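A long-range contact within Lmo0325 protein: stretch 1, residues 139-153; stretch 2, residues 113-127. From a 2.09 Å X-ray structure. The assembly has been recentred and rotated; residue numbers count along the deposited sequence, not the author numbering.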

ATOM      1  N   SER A 139       3.557  -9.746  31.406  1.00119.03           N
ATOM      2  CA  SER A 139       3.943 -10.831  32.298  1.00122.09           C
ATOM      3  C   SER A 139       3.407 -10.587  33.736  1.00125.40           C
ATOM      4  O   SER A 139       3.318 -11.524  34.538  1.00118.17           O
ATOM      5  CB  SER A 139       5.477 -11.008  32.262  1.00126.32           C
ATOM      6  OG  SER A 139       5.944 -11.424  30.970  1.00 97.16           O
ATOM      7  N   ASN A 140       3.016  -9.337  34.026  1.00127.09           N
ATOM      8  CA  ASN A 140       2.512  -8.905  35.358  1.00120.71           C
ATOM      9  C   ASN A 140       1.067  -8.338  35.315  1.00112.65           C
ATOM     10  O   ASN A 140       0.669  -7.516  36.145  1.00 96.22           O
ATOM     11  CB  ASN A 140       3.470  -7.827  35.888  1.00118.30           C
ATOM     12  CG  ASN A 140       3.484  -7.720  37.410  1.00118.98           C
ATOM     13  OD1 ASN A 140       2.493  -7.999  38.081  1.00120.98           O
ATOM     14  ND2 ASN A 140       4.623  -7.294  37.959  1.00116.82           N
ATOM     15  N   ILE A 141       0.274  -8.820  34.360  1.00119.88           N
ATOM     16  CA  ILE A 141      -0.899  -8.082  33.856  1.00110.05           C
ATOM     17  C   ILE A 141      -2.234  -8.337  34.560  1.00102.37           C
ATOM     18  O   ILE A 141      -2.610  -9.479  34.817  1.00108.99           O
ATOM     19  CB  ILE A 141      -1.104  -8.368  32.354  1.00101.12           C
ATOM     20  CG1 ILE A 141       0.097  -7.839  31.557  1.00101.33           C
ATOM     21  CG2 ILE A 141      -2.407  -7.759  31.851  1.00 94.12           C
ATOM     22  CD1 ILE A 141       0.251  -8.499  30.202  1.00101.26           C
ATOM     23  N   SER A 142      -2.954  -7.246  34.809  1.00 91.41           N
ATOM     24  CA  SER A 142      -4.301  -7.289  35.362  1.00 89.00           C
ATOM     25  C   SER A 142      -5.282  -8.105  34.537  1.00 81.63           C
ATOM     26  O   SER A 142      -5.352  -7.973  33.301  1.00 72.09           O
ATOM     27  CB  SER A 142      -4.881  -5.885  35.485  1.00 87.64           C
ATOM     28  OG  SER A 142      -4.376  -5.232  36.630  1.00 89.10           O
ATOM     29  N   ASP A 143      -6.063  -8.915  35.245  1.00 74.38           N
ATOM     30  CA  ASP A 143      -7.164  -9.615  34.622  1.00 72.42           C
ATOM     31  C   ASP A 143      -8.152  -8.638  34.043  1.00 62.81           C
ATOM     32  O   ASP A 143      -8.740  -8.958  33.042  1.00 57.92           O
ATOM     33  CB  ASP A 143      -7.894 -10.562  35.596  1.00 77.25           C
ATOM     34  CG  ASP A 143      -7.136 -11.865  35.818  1.00 86.75           C
ATOM     35  OD1 ASP A 143      -6.424 -12.290  34.873  1.00 87.28           O
ATOM     36  OD2 ASP A 143      -7.242 -12.455  36.928  1.00 87.45           O
ATOM     37  N   GLU A 144      -8.347  -7.477  34.674  1.00 60.13           N
ATOM     38  CA  GLU A 144      -9.355  -6.512  34.224  1.00 61.31           C
ATOM     39  C   GLU A 144      -9.122  -6.078  32.780  1.00 56.58           C
ATOM     40  O   GLU A 144     -10.050  -5.984  32.011  1.00 53.19           O
ATOM     41  CB  GLU A 144      -9.427  -5.280  35.132  1.00 68.55           C
ATOM     42  CG  GLU A 144      -8.249  -4.311  35.043  1.00 75.05           C
ATOM     43  CD  GLU A 144      -8.114  -3.421  36.288  1.00 85.98           C
ATOM     44  OE1 GLU A 144      -8.984  -2.547  36.493  1.00 93.70           O
ATOM     45  OE2 GLU A 144      -7.144  -3.572  37.066  1.00 88.41           O
ATOM     46  N   TYR A 145      -7.876  -5.856  32.404  1.00 54.90           N
ATOM     47  CA  TYR A 145      -7.615  -5.382  31.056  1.00 55.07           C
ATOM     48  C   TYR A 145      -7.720  -6.513  30.065  1.00 50.50           C
ATOM     49  O   TYR A 145      -8.165  -6.306  28.973  1.00 47.30           O
ATOM     50  CB  TYR A 145      -6.263  -4.676  30.967  1.00 56.99           C
ATOM     51  CG  TYR A 145      -6.147  -3.527  31.935  1.00 58.51           C
ATOM     52  CD1 TYR A 145      -7.074  -2.493  31.915  1.00 61.16           C
ATOM     53  CD2 TYR A 145      -5.146  -3.488  32.873  1.00 64.71           C
ATOM     54  CE1 TYR A 145      -7.002  -1.451  32.793  1.00 65.38           C
ATOM     55  CE2 TYR A 145      -5.053  -2.433  33.763  1.00 70.58           C
ATOM     56  CZ  TYR A 145      -5.995  -1.421  33.711  1.00 70.50           C
ATOM     57  OH  TYR A 145      -5.934  -0.370  34.595  1.00 84.00           O
ATOM     58  N   LYS A 146      -7.336  -7.715  30.443  1.00 54.60           N
ATOM     59  CA  LYS A 146      -7.476  -8.850  29.531  1.00 57.31           C
ATOM     60  C   LYS A 146      -8.952  -9.168  29.301  1.00 54.49           C
ATOM     61  O   LYS A 146      -9.369  -9.506  28.202  1.00 50.53           O
ATOM     62  CB  LYS A 146      -6.801 -10.072  30.105  1.00 64.39           C
ATOM     63  CG  LYS A 146      -5.292  -9.934  30.280  1.00 73.78           C
ATOM     64  CD  LYS A 146      -4.799 -10.877  31.372  1.00 83.19           C
ATOM     65  CE  LYS A 146      -5.177 -12.339  31.121  1.00 90.85           C
ATOM     66  NZ  LYS A 146      -5.346 -13.081  32.406  1.00101.21           N
ATOM     67  N   LYS A 147      -9.744  -9.046  30.357  1.00 49.91           N
ATOM     68  CA  LYS A 147     -11.171  -9.220  30.243  1.00 49.28           C
ATOM     69  C   LYS A 147     -11.806  -8.201  29.293  1.00 44.98           C
ATOM     70  O   LYS A 147     -12.693  -8.529  28.499  1.00 42.48           O
ATOM     71  CB  LYS A 147     -11.807  -9.110  31.615  1.00 52.26           C
ATOM     72  CG  LYS A 147     -13.314  -9.282  31.600  1.00 54.10           C
ATOM     73  CD  LYS A 147     -13.830  -9.370  33.030  1.00 58.79           C
ATOM     74  CE  LYS A 147     -15.270  -8.880  33.140  1.00 61.34           C
ATOM     75  NZ  LYS A 147     -16.144  -9.741  32.315  1.00 59.79           N
ATOM     76  N   ILE A 148     -11.392  -6.952  29.394  1.00 43.96           N
ATOM     77  CA  ILE A 148     -11.943  -5.931  28.503  1.00 43.17           C
ATOM     78  C   ILE A 148     -11.676  -6.284  27.032  1.00 39.14           C
ATOM     79  O   ILE A 148     -12.526  -6.142  26.179  1.00 38.06           O
ATOM     80  CB  ILE A 148     -11.380  -4.549  28.848  1.00 46.26           C
ATOM     81  CG1 ILE A 148     -12.104  -3.995  30.069  1.00 49.12           C
ATOM     82  CG2 ILE A 148     -11.550  -3.569  27.684  1.00 45.69           C
ATOM     83  CD1 ILE A 148     -11.378  -2.815  30.703  1.00 55.17           C
ATOM     84  N   ILE A 149     -10.485  -6.747  26.751  1.00 38.19           N
ATOM     85  CA  ILE A 149     -10.093  -7.048  25.389  1.00 38.86           C
ATOM     86  C   ILE A 149     -10.847  -8.292  24.914  1.00 38.70           C
ATOM     87  O   ILE A 149     -11.435  -8.306  23.852  1.00 35.87           O
ATOM     88  CB  ILE A 149      -8.574  -7.280  25.315  1.00 39.62           C
ATOM     89  CG1 ILE A 149      -7.856  -5.972  25.616  1.00 41.52           C
ATOM     90  CG2 ILE A 149      -8.188  -7.841  23.939  1.00 40.05           C
ATOM     91  CD1 ILE A 149      -6.425  -6.176  26.081  1.00 43.96           C
ATOM     92  N   HIS A 150     -10.845  -9.329  25.740  1.00 39.61           N
ATOM     93  CA  HIS A 150     -11.614 -10.532  25.442  1.00 40.92           C
ATOM     94  C   HIS A 150     -13.068 -10.213  25.132  1.00 38.20           C
ATOM     95  O   HIS A 150     -13.632 -10.719  24.146  1.00 39.16           O
ATOM     96  CB  HIS A 150     -11.576 -11.534  26.603  1.00 43.46           C
ATOM     97  CG  HIS A 150     -12.548 -12.645  26.431  1.00 44.86           C
ATOM     98  ND1 HIS A 150     -13.866 -12.550  26.841  1.00 47.34           N
ATOM     99  CD2 HIS A 150     -12.431 -13.836  25.803  1.00 46.86           C
ATOM    100  CE1 HIS A 150     -14.508 -13.659  26.503  1.00 48.04           C
ATOM    101  NE2 HIS A 150     -13.658 -14.460  25.884  1.00 49.10           N
ATOM    102  N   ASP A 151     -13.667  -9.401  25.989  1.00 37.24           N
ATOM    103  CA  ASP A 151     -15.107  -9.156  25.896  1.00 39.51           C
ATOM    104  C   ASP A 151     -15.473  -8.257  24.722  1.00 39.25           C
ATOM    105  O   ASP A 151     -16.603  -8.306  24.256  1.00 38.99           O
ATOM    106  CB  ASP A 151     -15.649  -8.500  27.154  1.00 39.33           C
ATOM    107  CG  ASP A 151     -15.693  -9.448  28.351  1.00 42.71           C
ATOM    108  OD1 ASP A 151     -15.448 -10.648  28.178  1.00 42.40           O
ATOM    109  OD2 ASP A 151     -15.958  -8.965  29.458  1.00 42.72           O
ATOM    110  N   TYR A 152     -14.561  -7.406  24.288  1.00 37.64           N
ATOM    111  CA  TYR A 152     -14.787  -6.636  23.070  1.00 37.80           C
ATOM    112  C   TYR A 152     -14.894  -7.554  21.833  1.00 36.68           C
ATOM    113  O   TYR A 152     -15.784  -7.419  21.015  1.00 37.89           O
ATOM    114  CB  TYR A 152     -13.633  -5.638  22.843  1.00 39.59           C
ATOM    115  CG  TYR A 152     -13.760  -4.924  21.510  1.00 39.61           C
ATOM    116  CD1 TYR A 152     -14.716  -3.924  21.331  1.00 42.81           C
ATOM    117  CD2 TYR A 152     -12.978  -5.272  20.426  1.00 39.26           C
ATOM    118  CE1 TYR A 152     -14.903  -3.294  20.109  1.00 43.99           C
ATOM    119  CE2 TYR A 152     -13.109  -4.615  19.197  1.00 38.03           C
ATOM    120  CZ  TYR A 152     -14.066  -3.617  19.036  1.00 44.50           C
ATOM    121  OH  TYR A 152     -14.272  -2.969  17.805  1.00 45.56           O
ATOM    122  N   LEU A 153     -13.953  -8.468  21.671  1.00 37.06           N
ATOM    123  CA  LEU A 153     -13.988  -9.381  20.533  1.00 35.60           C
ATOM    124  C   LEU A 153     -15.056 -10.493  20.638  1.00 36.72           C
ATOM    125  O   LEU A 153     -15.546 -10.980  19.629  1.00 35.26           O
ATOM    126  CB  LEU A 153     -12.639 -10.050  20.362  1.00 34.75           C
ATOM    127  CG  LEU A 153     -11.462  -9.119  20.021  1.00 37.95           C
ATOM    128  CD1 LEU A 153     -10.171  -9.934  20.010  1.00 38.11           C
ATOM    129  CD2 LEU A 153     -11.671  -8.432  18.674  1.00 35.14           C
TER
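Stretch 2 113-127: SEVRKAILHTRIQTI

Packing of residues 113-127 of Lmo0325 against residues 139-153 of the same chain. Stretch 2 is a helix that continues later in the chain; its backbone is held by regular i to i+4 bonds, such as Thr 122 N to Ala 118 O at 2.9 Å. Stretch 1 enters through a loop and becomes helix from Asp 143 to Leu 153. The two helices run roughly antiparallel, with 142° between their N-to-C directions (signed crossing angle -142°) and axes 8.8 Å apart at closest approach. The register descends accordingly: Ser 139 CA lies 5.4 Å from Thr 126 CA, and Ile 141 CA lies 5.9 Å from Thr 122 CA. Further along, Tyr 145 CA is 5.0 Å from Ala 118 CA, and Ile 149 CA is 5.6 Å from Val 115 CA. The small side chain of Ala 118 sits where these paired backbones come closest. Together the stretches bury 750 Å².

The central contact is aromatic. Tyr 145 is the knob of the interface, its side chain seated among Ala 118, His 121, Thr 122 and Gln 125. Its ring forms an offset stack with the ring of His 121, the planes only 3° apart and the centroids separated by 4.6 Å. The offset brings His 121 CB over the tyrosine face, 3.7 Å from the centroid of the Tyr 145 ring in a CH-pi contact, and places Tyr 145 OH over the imidazole, 3.6 Å from His 121 CD2. At the ring edge, Tyr 145 CE2 approaches Gln 125 NE2 to 3.3 Å. Nearer the backbone, Tyr 145 CB meets Thr 122 CG2 at 3.4 Å and Ala 118 CB at 4.0 Å.

One and two turns beyond Tyr 145, aliphatic groups take over. Ile 148 CG2 packs on Ala 118 CB at 3.9 Å and on Val 115 CG2 at 4.2 Å. Ile 149 has its CB directed sideways, but its end comes nearer to stretch 2, with Ile 149 CD1 4.0 Å from Ile 119 CG1; its CG1 lies 4.1 Å from Ala 118 CB and 4.2 Å from Val 115 CG1. Val 115 CG2 also meets Tyr 152 CB, at 3.4 Å. Before the helix of stretch 1, Ile 141 CG2 rests 3.7 Å from Thr 122 CG2.

Polar contacts gather where the helix of stretch 1 begins, and Gln 125 joins stretch 2 to it through both ends of its amide. Ser 142, the N-cap residue, donates its backbone N to Gln 125 OE1 (3.3 Å, 160°), and Gln 125 NE2 returns a weak hydrogen bond to Ser 142 OG at 3.3 Å. Thr 126 OG1 gives its hydrogen bond within its own helix, to Thr 122 O at 2.8 Å; the methyl Ile 141 CD1, in a poorly ordered residue, comes within 3.1 Å of Thr 126 OG1. Thr 122 OG1 likewise bonds to Ile 119 O at 2.9 Å, so both hydroxyls have backbone partners while the methyl of Thr 122 faces Tyr 145 and Ile 141.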

ATOM      1  N   SER A 113     -13.003   3.669  23.408  1.00 61.75           N
ATOM      2  CA  SER A 113     -11.570   3.734  23.499  1.00 59.40           C
ATOM      3  C   SER A 113     -11.123   2.806  24.649  1.00 55.80           C
ATOM      4  O   SER A 113      -9.913   2.636  24.868  1.00 49.96           O
ATOM      5  CB  SER A 113     -11.124   5.187  23.666  1.00 65.18           C
ATOM      6  OG  SER A 113     -11.787   5.825  24.743  1.00 74.08           O
ATOM      7  N   GLU A 114     -12.092   2.161  25.341  1.00 51.54           N
ATOM      8  CA  GLU A 114     -11.791   1.213  26.431  1.00 51.07           C
ATOM      9  C   GLU A 114     -10.810   0.129  26.014  1.00 42.94           C
ATOM     10  O   GLU A 114      -9.855  -0.192  26.751  1.00 41.43           O
ATOM     11  CB  GLU A 114     -13.046   0.530  26.990  1.00 57.09           C
ATOM     12  CG  GLU A 114     -13.855   1.306  28.022  1.00 69.92           C
ATOM     13  CD  GLU A 114     -13.036   1.834  29.191  1.00 85.43           C
ATOM     14  OE1 GLU A 114     -12.979   3.083  29.330  1.00 89.51           O
ATOM     15  OE2 GLU A 114     -12.459   1.017  29.965  1.00 93.43           O
ATOM     16  N   VAL A 115     -11.001  -0.435  24.837  1.00 41.01           N
ATOM     17  CA  VAL A 115     -10.118  -1.531  24.406  1.00 40.77           C
ATOM     18  C   VAL A 115      -8.749  -1.003  24.100  1.00 38.72           C
ATOM     19  O   VAL A 115      -7.771  -1.593  24.487  1.00 38.94           O
ATOM     20  CB  VAL A 115     -10.643  -2.256  23.187  1.00 44.24           C
ATOM     21  CG1 VAL A 115      -9.759  -3.430  22.832  1.00 48.12           C
ATOM     22  CG2 VAL A 115     -11.969  -2.783  23.536  1.00 49.11           C
ATOM     23  N   ARG A 116      -8.669   0.133  23.429  1.00 41.67           N
ATOM     24  CA  ARG A 116      -7.352   0.705  23.132  1.00 41.09           C
ATOM     25  C   ARG A 116      -6.645   1.077  24.393  1.00 39.36           C
ATOM     26  O   ARG A 116      -5.435   0.831  24.534  1.00 40.89           O
ATOM     27  CB  ARG A 116      -7.484   1.892  22.197  1.00 41.67           C
ATOM     28  CG  ARG A 116      -7.817   1.445  20.786  1.00 39.62           C
ATOM     29  CD  ARG A 116      -7.929   2.628  19.846  1.00 41.64           C
ATOM     30  NE  ARG A 116      -8.136   2.280  18.429  1.00 40.42           N
ATOM     31  CZ  ARG A 116      -8.053   3.189  17.462  1.00 42.04           C
ATOM     32  NH1 ARG A 116      -7.779   4.454  17.768  1.00 39.51           N
ATOM     33  NH2 ARG A 116      -8.268   2.860  16.197  1.00 42.08           N
ATOM     34  N   LYS A 117      -7.375   1.648  25.331  1.00 40.25           N
ATOM     35  CA  LYS A 117      -6.772   1.967  26.647  1.00 41.69           C
ATOM     36  C   LYS A 117      -6.309   0.736  27.375  1.00 42.31           C
ATOM     37  O   LYS A 117      -5.241   0.741  27.975  1.00 39.97           O
ATOM     38  CB  LYS A 117      -7.734   2.732  27.520  1.00 47.31           C
ATOM     39  CG  LYS A 117      -7.968   4.123  26.974  1.00 53.50           C
ATOM     40  CD  LYS A 117      -8.717   5.012  27.946  1.00 64.01           C
ATOM     41  CE  LYS A 117     -10.190   4.704  28.006  1.00 72.09           C
ATOM     42  NZ  LYS A 117     -10.941   5.995  28.102  1.00 85.86           N
ATOM     43  N   ALA A 118      -7.089  -0.339  27.288  1.00 39.72           N
ATOM     44  CA  ALA A 118      -6.686  -1.581  27.959  1.00 41.32           C
ATOM     45  C   ALA A 118      -5.391  -2.100  27.349  1.00 40.69           C
ATOM     46  O   ALA A 118      -4.496  -2.587  28.032  1.00 41.43           O
ATOM     47  CB  ALA A 118      -7.806  -2.620  27.889  1.00 40.14           C
ATOM     48  N   ILE A 119      -5.255  -1.965  26.040  1.00 41.91           N
ATOM     49  CA  ILE A 119      -4.035  -2.444  25.383  1.00 39.97           C
ATOM     50  C   ILE A 119      -2.814  -1.688  25.890  1.00 39.02           C
ATOM     51  O   ILE A 119      -1.782  -2.266  26.260  1.00 43.99           O
ATOM     52  CB  ILE A 119      -4.183  -2.387  23.843  1.00 43.84           C
ATOM     53  CG1 ILE A 119      -5.011  -3.602  23.387  1.00 45.16           C
ATOM     54  CG2 ILE A 119      -2.837  -2.434  23.141  1.00 41.05           C
ATOM     55  CD1 ILE A 119      -5.588  -3.416  22.025  1.00 51.28           C
ATOM     56  N   LEU A 120      -2.951  -0.388  25.937  1.00 39.05           N
ATOM     57  CA  LEU A 120      -1.904   0.442  26.417  1.00 42.50           C
ATOM     58  C   LEU A 120      -1.557   0.132  27.882  1.00 44.87           C
ATOM     59  O   LEU A 120      -0.393   0.050  28.238  1.00 44.07           O
ATOM     60  CB  LEU A 120      -2.344   1.890  26.290  1.00 47.46           C
ATOM     61  CG  LEU A 120      -2.020   2.669  25.027  1.00 53.19           C
ATOM     62  CD1 LEU A 120      -2.739   4.004  25.084  1.00 57.24           C
ATOM     63  CD2 LEU A 120      -0.531   2.929  24.906  1.00 58.11           C
ATOM     64  N   HIS A 121      -2.572   0.029  28.743  1.00 46.16           N
ATOM     65  CA  HIS A 121      -2.318  -0.287  30.131  1.00 45.70           C
ATOM     66  C   HIS A 121      -1.557  -1.569  30.244  1.00 47.51           C
ATOM     67  O   HIS A 121      -0.587  -1.624  30.984  1.00 50.54           O
ATOM     68  CB  HIS A 121      -3.607  -0.472  30.901  1.00 52.00           C
ATOM     69  CG  HIS A 121      -4.149   0.794  31.462  1.00 56.43           C
ATOM     70  ND1 HIS A 121      -5.299   1.390  30.984  1.00 60.46           N
ATOM     71  CD2 HIS A 121      -3.710   1.570  32.480  1.00 60.62           C
ATOM     72  CE1 HIS A 121      -5.551   2.481  31.683  1.00 60.75           C
ATOM     73  NE2 HIS A 121      -4.602   2.610  32.596  1.00 66.13           N
ATOM     74  N   THR A 122      -1.981  -2.617  29.536  1.00 48.15           N
ATOM     75  CA  THR A 122      -1.300  -3.893  29.682  1.00 49.85           C
ATOM     76  C   THR A 122       0.132  -3.780  29.231  1.00 50.06           C
ATOM     77  O   THR A 122       1.018  -4.412  29.820  1.00 50.55           O
ATOM     78  CB  THR A 122      -1.939  -5.079  28.933  1.00 53.89           C
ATOM     79  OG1 THR A 122      -1.903  -4.867  27.516  1.00 63.98           O
ATOM     80  CG2 THR A 122      -3.364  -5.268  29.354  1.00 59.58           C
ATOM     81  N   ARG A 123       0.363  -2.993  28.187  1.00 47.74           N
ATOM     82  CA  ARG A 123       1.705  -2.859  27.633  1.00 49.83           C
ATOM     83  C   ARG A 123       2.566  -2.084  28.615  1.00 47.76           C
ATOM     84  O   ARG A 123       3.733  -2.406  28.816  1.00 47.51           O
ATOM     85  CB  ARG A 123       1.628  -2.184  26.246  1.00 54.17           C
ATOM     86  CG  ARG A 123       2.920  -2.047  25.480  1.00 61.30           C
ATOM     87  CD  ARG A 123       3.694  -3.336  25.333  1.00 67.12           C
ATOM     88  NE  ARG A 123       3.105  -4.231  24.374  1.00 77.37           N
ATOM     89  CZ  ARG A 123       3.671  -4.581  23.218  1.00 87.71           C
ATOM     90  NH1 ARG A 123       4.868  -4.117  22.855  1.00 94.71           N
ATOM     91  NH2 ARG A 123       3.035  -5.420  22.424  1.00 88.39           N
ATOM     92  N   ILE A 124       1.996  -1.094  29.272  1.00 45.89           N
ATOM     93  CA  ILE A 124       2.777  -0.375  30.306  1.00 50.62           C
ATOM     94  C   ILE A 124       3.093  -1.266  31.538  1.00 52.29           C
ATOM     95  O   ILE A 124       4.211  -1.256  32.024  1.00 54.71           O
ATOM     96  CB  ILE A 124       2.090   0.932  30.735  1.00 50.34           C
ATOM     97  CG1 ILE A 124       2.068   1.942  29.571  1.00 48.67           C
ATOM     98  CG2 ILE A 124       2.759   1.531  31.980  1.00 51.74           C
ATOM     99  CD1 ILE A 124       0.903   2.912  29.639  1.00 49.05           C
ATOM    100  N   GLN A 125       2.141  -2.058  32.018  1.00 53.92           N
ATOM    101  CA  GLN A 125       2.441  -2.996  33.121  1.00 57.55           C
ATOM    102  C   GLN A 125       3.503  -4.036  32.688  1.00 57.26           C
ATOM    103  O   GLN A 125       4.459  -4.295  33.427  1.00 62.18           O
ATOM    104  CB  GLN A 125       1.208  -3.745  33.633  1.00 62.27           C
ATOM    105  CG  GLN A 125       0.027  -2.898  34.082  1.00 68.00           C
ATOM    106  CD  GLN A 125      -1.269  -3.718  34.183  1.00 79.14           C
ATOM    107  OE1 GLN A 125      -1.493  -4.681  33.436  1.00 81.22           O
ATOM    108  NE2 GLN A 125      -2.131  -3.328  35.103  1.00 83.62           N
ATOM    109  N   THR A 126       3.384  -4.602  31.490  1.00 52.99           N
ATOM    110  CA  THR A 126       4.383  -5.563  31.028  1.00 57.37           C
ATOM    111  C   THR A 126       5.798  -4.986  30.939  1.00 58.66           C
ATOM    112  O   THR A 126       6.745  -5.612  31.430  1.00 54.59           O
ATOM    113  CB  THR A 126       4.012  -6.147  29.672  1.00 60.86           C
ATOM    114  OG1 THR A 126       2.712  -6.702  29.807  1.00 72.10           O
ATOM    115  CG2 THR A 126       4.973  -7.245  29.262  1.00 62.96           C
ATOM    116  N   ILE A 127       5.939  -3.810  30.328  1.00 54.78           N
ATOM    117  CA  ILE A 127       7.258  -3.193  30.171  1.00 58.28           C
ATOM    118  C   ILE A 127       7.877  -2.836  31.532  1.00 59.71           C
ATOM    119  O   ILE A 127       9.017  -3.154  31.790  1.00 59.39           O
ATOM    120  CB  ILE A 127       7.187  -1.930  29.294  1.00 60.07           C
ATOM    121  CG1 ILE A 127       6.828  -2.327  27.856  1.00 61.18           C
ATOM    122  CG2 ILE A 127       8.514  -1.167  29.344  1.00 62.73           C
ATOM    123  CD1 ILE A 127       6.493  -1.162  26.953  1.00 61.93           C
TER